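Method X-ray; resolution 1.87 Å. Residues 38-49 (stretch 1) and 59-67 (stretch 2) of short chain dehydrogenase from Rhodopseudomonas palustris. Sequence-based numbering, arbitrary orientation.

Stretch 1 (38-49) RRNGEKLAPLVA
Stretch 2 (59-67) VARSLDARN

Stretch 1 leaves a strand at Arg 38, turns through a 3-10 segment at residues 41-43 and enters a helix that covers 45-49 and continues beyond it. Stretch 2 arrives as a strand, 59-62, and ends in a type I turn from Asp 64 to Asn 67. Together they bury 434 Å², summed over both sides.

Arg 38 is extended (phi/psi -145/166) and forms a parallel bridge with Ser 62, their CA atoms 5.5 Å apart and their side chains on the same face of the sheet. Two backbone hydrogen bonds fix the register: a weak one from Arg 38 N to Arg 61 O, 3.5 Å at 158°, and a firm one from Leu 63 N to Arg 38 O, 2.8 Å at 154°. Arg 38 O also receives a CA-H...O contact from Ser 62 CA at 3.4 Å. The Arg 38 side chain (chi1 p, chi2 t, chi3 m) stays at least 5.0 Å from stretch 2, so its contribution is made by the main chain.

At Arg 39 the backbone leaves the extended conformation (-53/-49). Arg 39 CA lies 4.9 Å from Leu 63 CA. A CA-H...O contact of 3.4 Å runs from Arg 39 CA to Leu 63 O; Leu 63 itself is buried, with chi1 t and chi2 p. CA-to-CB of Arg 39 points away, yet chi1 -92°, chi2 -140°, chi3 -87° and chi4 -91° bring the guanidinium back to the turn. Arg 39 NH2 forms a salt bridge with Asp 64 OD1, a weak hydrogen bond of 3.5 Å near the guanidinium plane. Asp 64 (chi1 t) is also bridged by Arg 66 (m, t, m), with Arg 66 NE to Asp 64 OD1 at 3.2 Å. The two guanidiniums stack with centres 4.3 Å apart and planes at 24°. Arg 39 NH2 and Arg 66 NH2 approach to 3.2 Å without bonding, as both are donors; the shared carboxylate offsets their like charges.

Asn 40 (-108/97, chi1 t) points away. Gly 41 (-63/-24) then forms the closest CA pair across the stretches, Gly 41 CA lying 3.9 Å from Ser 62 CA. Gly 41 N donates to Ser 62 OG at 2.7 Å and 150°, with Ser 62 chi1 at -80°; a small hydroxyl side chain can reach this amide directly. Glycine suits the site because an ideal CB would point toward stretch 2 and clash, 2.7 Å from Ser 62 N and 2.9 Å from Arg 61 C. Glu 42 and Lys 43 continue the 3-10 segment, and Lys 43 N bonds to Asn 40 O at 3.0 Å.

Leu 44 (-80/-7; chi1 m, chi2 t) is buried and points toward stretch 2, placing Leu 44 CD1 3.7 Å from Ala 60 CB. One helical turn later, Val 48 (-61/-47, chi1 t) sets Val 48 CG2 3.7 Å from Ala 60 CB. The single methyl of Ala 60 thus meets both branched side chains and completes an apolar patch beside the polar contacts.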

ATOM      1  N   ARG B  38      22.500  25.088  -2.304  1.00 28.19           N
ATOM      2  CA  ARG B  38      21.693  25.149  -3.525  1.00 31.21           C
ATOM      3  C   ARG B  38      22.669  25.297  -4.688  1.00 34.89           C
ATOM      4  O   ARG B  38      23.843  25.566  -4.451  1.00 34.96           O
ATOM      5  CB  ARG B  38      20.678  26.299  -3.469  1.00 30.84           C
ATOM      6  CG  ARG B  38      21.276  27.684  -3.582  1.00 31.70           C
ATOM      7  CD  ARG B  38      20.214  28.761  -3.529  1.00 32.32           C
ATOM      8  NE  ARG B  38      19.414  28.838  -4.747  1.00 40.04           N
ATOM      9  CZ  ARG B  38      18.336  29.607  -4.885  1.00 45.51           C
ATOM     10  NH1 ARG B  38      17.907  30.363  -3.881  1.00 38.82           N
ATOM     11  NH2 ARG B  38      17.682  29.618  -6.029  1.00 45.08           N
ATOM     12  N   ARG B  39      22.215  25.090  -5.927  1.00 38.00           N
ATOM     13  CA  ARG B  39      23.117  25.168  -7.088  1.00 41.79           C
ATOM     14  C   ARG B  39      23.897  26.474  -7.146  1.00 38.81           C
ATOM     15  O   ARG B  39      25.110  26.446  -7.280  1.00 39.06           O
ATOM     16  CB  ARG B  39      22.407  24.889  -8.423  1.00 46.94           C
ATOM     17  CG  ARG B  39      22.462  23.422  -8.833  1.00 62.55           C
ATOM     18  CD  ARG B  39      22.691  23.259 -10.332  1.00 74.96           C
ATOM     19  NE  ARG B  39      21.448  23.277 -11.107  1.00 85.25           N
ATOM     20  CZ  ARG B  39      20.727  22.198 -11.413  1.00 90.92           C
ATOM     21  NH1 ARG B  39      19.618  22.324 -12.132  1.00 87.95           N
ATOM     22  NH2 ARG B  39      21.106  20.990 -11.003  1.00 93.89           N
ATOM     23  N   ASN B  40      23.216  27.605  -6.995  1.00 41.32           N
ATOM     24  CA  ASN B  40      23.910  28.893  -6.925  1.00 46.13           C
ATOM     25  C   ASN B  40      23.883  29.487  -5.515  1.00 41.78           C
ATOM     26  O   ASN B  40      22.913  30.138  -5.122  1.00 36.16           O
ATOM     27  CB  ASN B  40      23.361  29.879  -7.972  1.00 53.37           C
ATOM     28  CG  ASN B  40      24.046  31.245  -7.923  1.00 61.60           C
ATOM     29  OD1 ASN B  40      23.380  32.274  -8.003  1.00 71.27           O
ATOM     30  ND2 ASN B  40      25.374  31.258  -7.784  1.00 60.97           N
ATOM     31  N   GLY B  41      24.973  29.265  -4.780  1.00 42.97           N
ATOM     32  CA  GLY B  41      25.081  29.617  -3.361  1.00 43.62           C
ATOM     33  C   GLY B  41      24.987  31.092  -3.038  1.00 47.34           C
ATOM     34  O   GLY B  41      24.633  31.460  -1.925  1.00 47.47           O
ATOM     35  N   GLU B  42      25.301  31.938  -4.013  1.00 51.64           N
ATOM     36  CA  GLU B  42      25.156  33.379  -3.852  1.00 56.95           C
ATOM     37  C   GLU B  42      23.688  33.798  -3.686  1.00 50.21           C
ATOM     38  O   GLU B  42      23.404  34.787  -3.019  1.00 49.43           O
ATOM     39  CB  GLU B  42      25.824  34.119  -5.013  1.00 58.80           C
ATOM     40  CG  GLU B  42      27.362  34.027  -4.981  1.00 72.94           C
ATOM     41  CD  GLU B  42      28.042  34.565  -6.243  1.00 75.58           C
ATOM     42  OE1 GLU B  42      29.229  34.956  -6.154  1.00 83.68           O
ATOM     43  OE2 GLU B  42      27.398  34.594  -7.321  1.00 85.97           O
ATOM     44  N   LYS B  43      22.764  33.023  -4.259  1.00 49.01           N
ATOM     45  CA  LYS B  43      21.319  33.237  -4.062  1.00 46.38           C
ATOM     46  C   LYS B  43      20.819  32.928  -2.640  1.00 42.23           C
ATOM     47  O   LYS B  43      19.691  33.267  -2.290  1.00 40.62           O
ATOM     48  CB  LYS B  43      20.509  32.455  -5.099  1.00 48.89           C
ATOM     49  CG  LYS B  43      20.169  33.237  -6.362  1.00 54.47           C
ATOM     50  CD  LYS B  43      19.460  32.343  -7.382  1.00 58.86           C
ATOM     51  CE  LYS B  43      18.237  33.030  -8.001  1.00 70.01           C
ATOM     52  NZ  LYS B  43      18.613  34.060  -9.005  1.00 75.38           N
ATOM     53  N   LEU B  44      21.667  32.306  -1.820  1.00 40.94           N
ATOM     54  CA  LEU B  44      21.362  32.090  -0.401  1.00 39.26           C
ATOM     55  C   LEU B  44      21.602  33.319   0.464  1.00 41.82           C
ATOM     56  O   LEU B  44      21.273  33.299   1.646  1.00 44.29           O
ATOM     57  CB  LEU B  44      22.170  30.917   0.169  1.00 38.52           C
ATOM     58  CG  LEU B  44      21.874  29.526  -0.384  1.00 37.49           C
ATOM     59  CD1 LEU B  44      23.032  28.554  -0.195  1.00 31.85           C
ATOM     60  CD2 LEU B  44      20.587  28.983   0.218  1.00 36.56           C
ATOM     61  N   ALA B  45      22.184  34.371  -0.111  1.00 45.25           N
ATOM     62  CA  ALA B  45      22.506  35.594   0.646  1.00 42.94           C
ATOM     63  C   ALA B  45      21.329  36.248   1.395  1.00 40.55           C
ATOM     64  O   ALA B  45      21.505  36.632   2.548  1.00 43.22           O
ATOM     65  CB  ALA B  45      23.250  36.618  -0.230  1.00 46.99           C
ATOM     66  N   PRO B  46      20.138  36.380   0.760  1.00 41.68           N
ATOM     67  CA  PRO B  46      19.000  36.818   1.581  1.00 42.98           C
ATOM     68  C   PRO B  46      18.690  35.913   2.787  1.00 44.84           C
ATOM     69  O   PRO B  46      18.439  36.435   3.880  1.00 46.56           O
ATOM     70  CB  PRO B  46      17.833  36.822   0.584  1.00 45.32           C
ATOM     71  CG  PRO B  46      18.485  37.045  -0.733  1.00 44.71           C
ATOM     72  CD  PRO B  46      19.735  36.228  -0.653  1.00 41.45           C
ATOM     73  N   LEU B  47      18.733  34.590   2.593  1.00 41.00           N
ATOM     74  CA  LEU B  47      18.465  33.621   3.665  1.00 36.04           C
ATOM     75  C   LEU B  47      19.462  33.749   4.815  1.00 37.37           C
ATOM     76  O   LEU B  47      19.069  33.748   5.987  1.00 36.76           O
ATOM     77  CB  LEU B  47      18.444  32.180   3.124  1.00 36.75           C
ATOM     78  CG  LEU B  47      18.189  31.031   4.117  1.00 37.20           C
ATOM     79  CD1 LEU B  47      16.851  31.180   4.836  1.00 34.35           C
ATOM     80  CD2 LEU B  47      18.306  29.663   3.439  1.00 35.99           C
ATOM     81  N   VAL B  48      20.744  33.866   4.474  1.00 34.88           N
ATOM     82  CA  VAL B  48      21.799  34.027   5.471  1.00 37.20           C
ATOM     83  C   VAL B  48      21.589  35.310   6.273  1.00 39.95           C
ATOM     84  O   VAL B  48      21.634  35.278   7.497  1.00 39.73           O
ATOM     85  CB  VAL B  48      23.200  33.991   4.827  1.00 36.59           C
ATOM     86  CG1 VAL B  48      24.280  34.259   5.852  1.00 37.76           C
ATOM     87  CG2 VAL B  48      23.438  32.643   4.180  1.00 35.97           C
ATOM     88  N   ALA B  49      21.313  36.411   5.573  1.00 41.63           N
ATOM     89  CA  ALA B  49      21.044  37.708   6.203  1.00 44.09           C
ATOM     90  C   ALA B  49      19.882  37.636   7.189  1.00 44.28           C
ATOM     91  O   ALA B  49      20.003  38.110   8.310  1.00 45.51           O
ATOM     92  CB  ALA B  49      20.779  38.769   5.147  1.00 44.60           C
ATOM     93  N   VAL B  59      25.963  28.460   7.366  1.00 29.36           N
ATOM     94  CA  VAL B  59      27.002  28.456   6.343  1.00 26.66           C
ATOM     95  C   VAL B  59      26.345  28.131   5.014  1.00 32.05           C
ATOM     96  O   VAL B  59      25.727  27.082   4.867  1.00 35.15           O
ATOM     97  CB  VAL B  59      28.092  27.413   6.650  1.00 26.81           C
ATOM     98  CG1 VAL B  59      29.158  27.397   5.575  1.00 31.29           C
ATOM     99  CG2 VAL B  59      28.716  27.685   8.011  1.00 29.13           C
ATOM    100  N   ALA B  60      26.463  29.049   4.056  1.00 33.97           N
ATOM    101  CA  ALA B  60      25.909  28.875   2.710  1.00 33.51           C
ATOM    102  C   ALA B  60      26.968  28.367   1.736  1.00 34.57           C
ATOM    103  O   ALA B  60      28.077  28.898   1.691  1.00 42.03           O
ATOM    104  CB  ALA B  60      25.341  30.185   2.215  1.00 30.93           C
ATOM    105  N   ARG B  61      26.637  27.324   0.972  1.00 33.60           N
ATOM    106  CA  ARG B  61      27.528  26.815  -0.067  1.00 33.15           C
ATOM    107  C   ARG B  61      26.791  26.622  -1.387  1.00 33.93           C
ATOM    108  O   ARG B  61      25.574  26.431  -1.401  1.00 34.56           O
ATOM    109  CB  ARG B  61      28.186  25.497   0.357  1.00 30.66           C
ATOM    110  CG  ARG B  61      29.197  25.630   1.495  1.00 36.45           C
ATOM    111  CD  ARG B  61      29.605  24.261   2.043  1.00 41.15           C
ATOM    112  NE  ARG B  61      30.283  23.410   1.056  1.00 47.14           N
ATOM    113  CZ  ARG B  61      31.581  23.098   1.071  1.00 51.65           C
ATOM    114  NH1 ARG B  61      32.385  23.562   2.026  1.00 44.88           N
ATOM    115  NH2 ARG B  61      32.084  22.312   0.125  1.00 46.69           N
ATOM    116  N   SER B  62      27.539  26.694  -2.490  1.00 26.53           N
ATOM    117  CA  SER B  62      27.054  26.279  -3.798  1.00 30.17           C
ATOM    118  C   SER B  62      27.227  24.785  -3.839  1.00 29.28           C
ATOM    119  O   SER B  62      28.281  24.275  -3.455  1.00 30.46           O
ATOM    120  CB  SER B  62      27.886  26.901  -4.915  1.00 37.77           C
ATOM    121  OG  SER B  62      27.493  28.234  -5.164  1.00 39.77           O
ATOM    122  N   LEU B  63      26.196  24.073  -4.282  1.00 33.18           N
ATOM    123  CA  LEU B  63      26.225  22.615  -4.271  1.00 31.28           C
ATOM    124  C   LEU B  63      25.361  22.068  -5.382  1.00 28.44           C
ATOM    125  O   LEU B  63      24.167  22.362  -5.463  1.00 32.40           O
ATOM    126  CB  LEU B  63      25.753  22.060  -2.914  1.00 30.04           C
ATOM    127  CG  LEU B  63      25.437  20.560  -2.821  1.00 31.60           C
ATOM    128  CD1 LEU B  63      26.709  19.731  -2.873  1.00 31.80           C
ATOM    129  CD2 LEU B  63      24.584  20.208  -1.576  1.00 29.14           C
ATOM    130  N   ASP B  64      25.982  21.273  -6.239  1.00 36.17           N
ATOM    131  CA  ASP B  64      25.253  20.507  -7.224  1.00 34.45           C
ATOM    132  C   ASP B  64      25.159  19.067  -6.726  1.00 31.57           C
ATOM    133  O   ASP B  64      26.118  18.296  -6.811  1.00 32.09           O
ATOM    134  CB  ASP B  64      25.937  20.588  -8.588  1.00 36.06           C
ATOM    135  CG  ASP B  64      25.185  19.831  -9.664  1.00 43.34           C
ATOM    136  OD1 ASP B  64      23.956  19.631  -9.539  1.00 45.82           O
ATOM    137  OD2 ASP B  64      25.834  19.442 -10.649  1.00 51.26           O
ATOM    138  N   ALA B  65      23.975  18.715  -6.233  1.00 30.74           N
ATOM    139  CA  ALA B  65      23.753  17.452  -5.537  1.00 26.84           C
ATOM    140  C   ALA B  65      23.896  16.214  -6.416  1.00 27.63           C
ATOM    141  O   ALA B  65      24.113  15.125  -5.895  1.00 28.89           O
ATOM    142  CB  ALA B  65      22.411  17.471  -4.823  1.00 33.77           C
ATOM    143  N   ARG B  66      23.823  16.382  -7.740  1.00 23.29           N
ATOM    144  CA  ARG B  66      24.147  15.300  -8.674  1.00 28.90           C
ATOM    145  C   ARG B  66      25.604  14.872  -8.566  1.00 31.46           C
ATOM    146  O   ARG B  66      25.942  13.734  -8.872  1.00 36.51           O
ATOM    147  CB  ARG B  66      23.878  15.716 -10.114  1.00 29.88           C
ATOM    148  CG  ARG B  66      22.444  16.027 -10.422  1.00 35.58           C
ATOM    149  CD  ARG B  66      22.312  16.546 -11.832  1.00 40.44           C
ATOM    150  NE  ARG B  66      22.976  17.834 -11.986  1.00 51.47           N
ATOM    151  CZ  ARG B  66      22.685  18.719 -12.930  1.00 58.77           C
ATOM    152  NH1 ARG B  66      21.725  18.469 -13.817  1.00 58.27           N
ATOM    153  NH2 ARG B  66      23.350  19.865 -12.977  1.00 59.60           N
ATOM    154  N   ASN B  67      26.462  15.797  -8.143  1.00 32.34           N
ATOM    155  CA  ASN B  67      27.898  15.562  -8.061  1.00 32.51           C
ATOM    156  C   ASN B  67      28.257  14.952  -6.698  1.00 26.02           C
ATOM    157  O   ASN B  67      28.245  15.636  -5.672  1.00 31.90           O
ATOM    158  CB  ASN B  67      28.637  16.883  -8.335  1.00 31.79           C
ATOM    159  CG  ASN B  67      30.129  16.704  -8.615  1.00 49.03           C
ATOM    160  OD1 ASN B  67      30.819  15.880  -8.005  1.00 35.73           O
ATOM    161  ND2 ASN B  67      30.637  17.510  -9.537  1.00 56.28           N
TER